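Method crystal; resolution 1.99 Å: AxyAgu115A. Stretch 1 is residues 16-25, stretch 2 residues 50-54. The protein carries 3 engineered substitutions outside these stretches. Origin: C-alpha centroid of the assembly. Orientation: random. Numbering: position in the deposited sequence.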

# COMPACT_ATOMS: atom_id res chain seq x y z
N THR A 16 -4.97 62.45 -45.38
CA THR A 16 -4.92 63.57 -44.45
C THR A 16 -3.57 63.78 -43.79
O THR A 16 -3.40 64.79 -43.11
N LYS A 17 -2.63 62.86 -43.91
CA LYS A 17 -1.38 63.06 -43.19
C LYS A 17 -0.58 64.22 -43.79
O LYS A 17 -0.73 64.59 -44.96
N SER A 18 0.26 64.83 -42.95
CA SER A 18 1.14 65.92 -43.35
C SER A 18 2.56 65.46 -43.68
O SER A 18 3.31 66.21 -44.30
N GLY A 19 2.93 64.25 -43.29
CA GLY A 19 4.25 63.75 -43.60
C GLY A 19 4.52 62.49 -42.81
O GLY A 19 3.64 61.96 -42.13
N ALA A 20 5.76 62.04 -42.91
CA ALA A 20 6.15 60.82 -42.23
C ALA A 20 6.28 61.07 -40.73
O ALA A 20 6.68 62.15 -40.29
N LEU A 21 5.94 60.04 -39.96
CA LEU A 21 5.94 60.16 -38.51
C LEU A 21 7.35 60.09 -37.93
O LEU A 21 7.72 60.90 -37.07
N PHE A 22 8.14 59.10 -38.35
CA PHE A 22 9.46 58.82 -37.79
C PHE A 22 10.53 59.40 -38.69
O PHE A 22 10.41 59.36 -39.92
N TYR A 23 11.58 59.92 -38.08
CA TYR A 23 12.73 60.45 -38.79
C TYR A 23 13.85 59.42 -38.72
O TYR A 23 14.05 58.79 -37.67
N GLN A 24 14.56 59.22 -39.82
CA GLN A 24 15.58 58.18 -39.89
C GLN A 24 16.93 58.79 -40.24
O GLN A 24 17.02 59.60 -41.18
N GLU A 25 17.97 58.43 -39.50
CA GLU A 25 19.30 58.96 -39.78
C GLU A 25 20.22 57.86 -40.28
O GLU A 25 20.22 56.74 -39.74
N GLN A 50 -0.45 52.15 -41.04
CA GLN A 50 1.00 51.97 -40.98
C GLN A 50 1.70 53.33 -40.97
O GLN A 50 1.53 54.10 -41.92
N PRO A 51 2.48 53.66 -39.94
CA PRO A 51 3.29 54.88 -39.99
C PRO A 51 4.49 54.70 -40.90
O PRO A 51 4.92 53.59 -41.22
N GLU A 52 5.04 55.83 -41.33
CA GLU A 52 6.19 55.82 -42.23
C GLU A 52 7.35 56.70 -41.77
O GLU A 52 7.16 57.80 -41.25
N ALA A 53 8.56 56.18 -41.97
CA ALA A 53 9.80 56.85 -41.63
C ALA A 53 10.35 57.55 -42.87
O ALA A 53 10.10 57.13 -44.00
N THR A 54 11.08 58.64 -42.66
CA THR A 54 11.72 59.32 -43.77
C THR A 54 13.11 59.76 -43.37
O THR A 54 13.39 60.00 -42.20

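Thr54, Glu52 and Phe22 cover the most surface between these two stretches, which together bury 460 Å². The backbones run parallel where Phe22 pairs with Ala53 and Tyr23 with Thr54. Thr54 N donates to Phe22 O at 2.9 Å, and Gln24 N donates to Thr54 O at 2.8 Å. This pairing sets the side chains on alternate faces: Phe22 and Ala53 share one, Tyr23 and Thr54 the other.

Thr54 has the largest contact. Its chi1 is t, and its methyl CG2 lies 3.6 Å from CB of Ala20, whose CA-to-CB bond points toward the second stretch. Its hydroxyl OG1 is hydrogen-bonded to a residue flanking one of the stretches. Tyr23, with chi1 t, meets the backbone of Thr54: its CD1 is 3.5 Å from Thr54 O, which approaches the ring obliquely.

Glu52 is exposed, and its contact is made largely through the backbone. Its carbonyl receives two weak hydrogen bonds, from Leu21 N to Glu52 O at 2.9 Å and from Phe22 N to Glu52 O at 3.3 Å. The first is poorly angled, at 122°; the second is straighter but long. Ala20 CB also sits close to Glu52 O, at 3.0 Å. The Glu52 side chain starts sideways and its end leads away from the first stretch. Its chi1 of -123° lies between wells and chi2 is m. This bend brings OE2 back to its own chain, where Ala53 N donates to Glu52 OE2 at a very short 2.4 Å.

Phe22 is buried, with chi1 m and chi2 77°. Its CB packs 3.9 Å from CB of Ala53. The small Ala53 side chain also meets Gln24, whose NE2 is 3.7 Å from Ala53 CB. The CA-to-CB bond of Gln24 points toward the second stretch; chi1 and chi2 are t and chi3 is 78°. Next to Phe22, Leu21 is buried and its CA-to-CB bond points sideways, with chi1 t and chi2 p. Its CD2 makes an apolar contact of 3.8 Å with CB of Pro51, whose CA-to-CB bond points toward the first stretch.

Three waters extend the contact. The CA-to-CB bond of Lys17 points toward the second stretch; chi1 is p, the rest t. Its NZ stays 4.3 Å from CB of Glu52, but water 1 links Lys17 NZ (3.0 Å from the water O) to Gln50 O (2.8 Å from the water O). Water 2 accepts from Glu52 N and weakly from Leu21 N. Water 3 donates to Gln24 OE1 and weakly to Ala53 O.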

# COMPACT_ATOMS: atom_id res chain seq x y z
CB THR A 16 -5.98 63.40 -43.33
OG1 THR A 16 -5.87 62.09 -42.75
CG2 THR A 16 -7.42 63.65 -43.84
CB LYS A 17 -0.55 61.79 -43.18
CG LYS A 17 0.06 61.39 -44.49
CD LYS A 17 1.15 60.37 -44.22
CE LYS A 17 1.40 59.45 -45.41
NZ LYS A 17 2.21 58.26 -44.94
CB SER A 18 1.20 66.98 -42.25
OG SER A 18 1.74 66.46 -41.04
CB ALA A 20 7.49 60.30 -42.79
CB LEU A 21 5.08 59.06 -37.90
CG LEU A 21 5.11 59.03 -36.38
CD1 LEU A 21 4.48 60.36 -35.85
CD2 LEU A 21 4.36 57.80 -35.89
CB PHE A 22 9.73 57.33 -37.62
CG PHE A 22 9.05 56.72 -36.43
CD1 PHE A 22 7.70 56.43 -36.47
CD2 PHE A 22 9.76 56.43 -35.27
CE1 PHE A 22 7.07 55.85 -35.39
CE2 PHE A 22 9.11 55.86 -34.17
CZ PHE A 22 7.76 55.59 -34.23
CB TYR A 23 13.17 61.76 -38.18
CG TYR A 23 14.40 62.36 -38.84
CD1 TYR A 23 14.41 62.66 -40.19
CD2 TYR A 23 15.55 62.59 -38.10
CE1 TYR A 23 15.54 63.20 -40.81
CE2 TYR A 23 16.70 63.16 -38.72
CZ TYR A 23 16.68 63.44 -40.07
OH TYR A 23 17.81 63.98 -40.65
CB GLN A 24 15.19 57.12 -40.92
CG GLN A 24 15.69 55.73 -40.65
CD GLN A 24 15.00 54.68 -41.52
OE1 GLN A 24 15.33 54.54 -42.70
NE2 GLN A 24 14.03 53.96 -40.95
CB GLU A 25 19.92 59.63 -38.54
CG GLU A 25 19.29 60.95 -38.14
CD GLU A 25 19.96 61.59 -36.92
OE1 GLU A 25 20.51 62.72 -37.05
OE2 GLU A 25 19.93 60.97 -35.83
CB GLN A 50 1.47 51.14 -42.16
CG GLN A 50 2.91 50.68 -42.09
CD GLN A 50 3.36 50.01 -43.39
OE1 GLN A 50 2.53 49.64 -44.23
NE2 GLN A 50 4.67 49.86 -43.55
CB PRO A 51 3.75 55.08 -38.54
CG PRO A 51 3.83 53.70 -38.01
CD PRO A 51 2.67 52.94 -38.67
CB GLU A 52 5.76 56.23 -43.64
CG GLU A 52 6.10 55.20 -44.71
CD GLU A 52 7.56 54.81 -44.71
OE1 GLU A 52 8.19 54.83 -45.79
OE2 GLU A 52 8.09 54.49 -43.62
CB ALA A 53 10.85 55.86 -41.09
CB THR A 54 10.92 60.53 -44.26
OG1 THR A 54 11.57 61.09 -45.41
CG2 THR A 54 10.85 61.58 -43.18
O HOH W 1 1.28 56.82 -42.45
O HOH W 2 3.56 58.26 -41.04
O HOH W 3 12.78 55.30 -44.64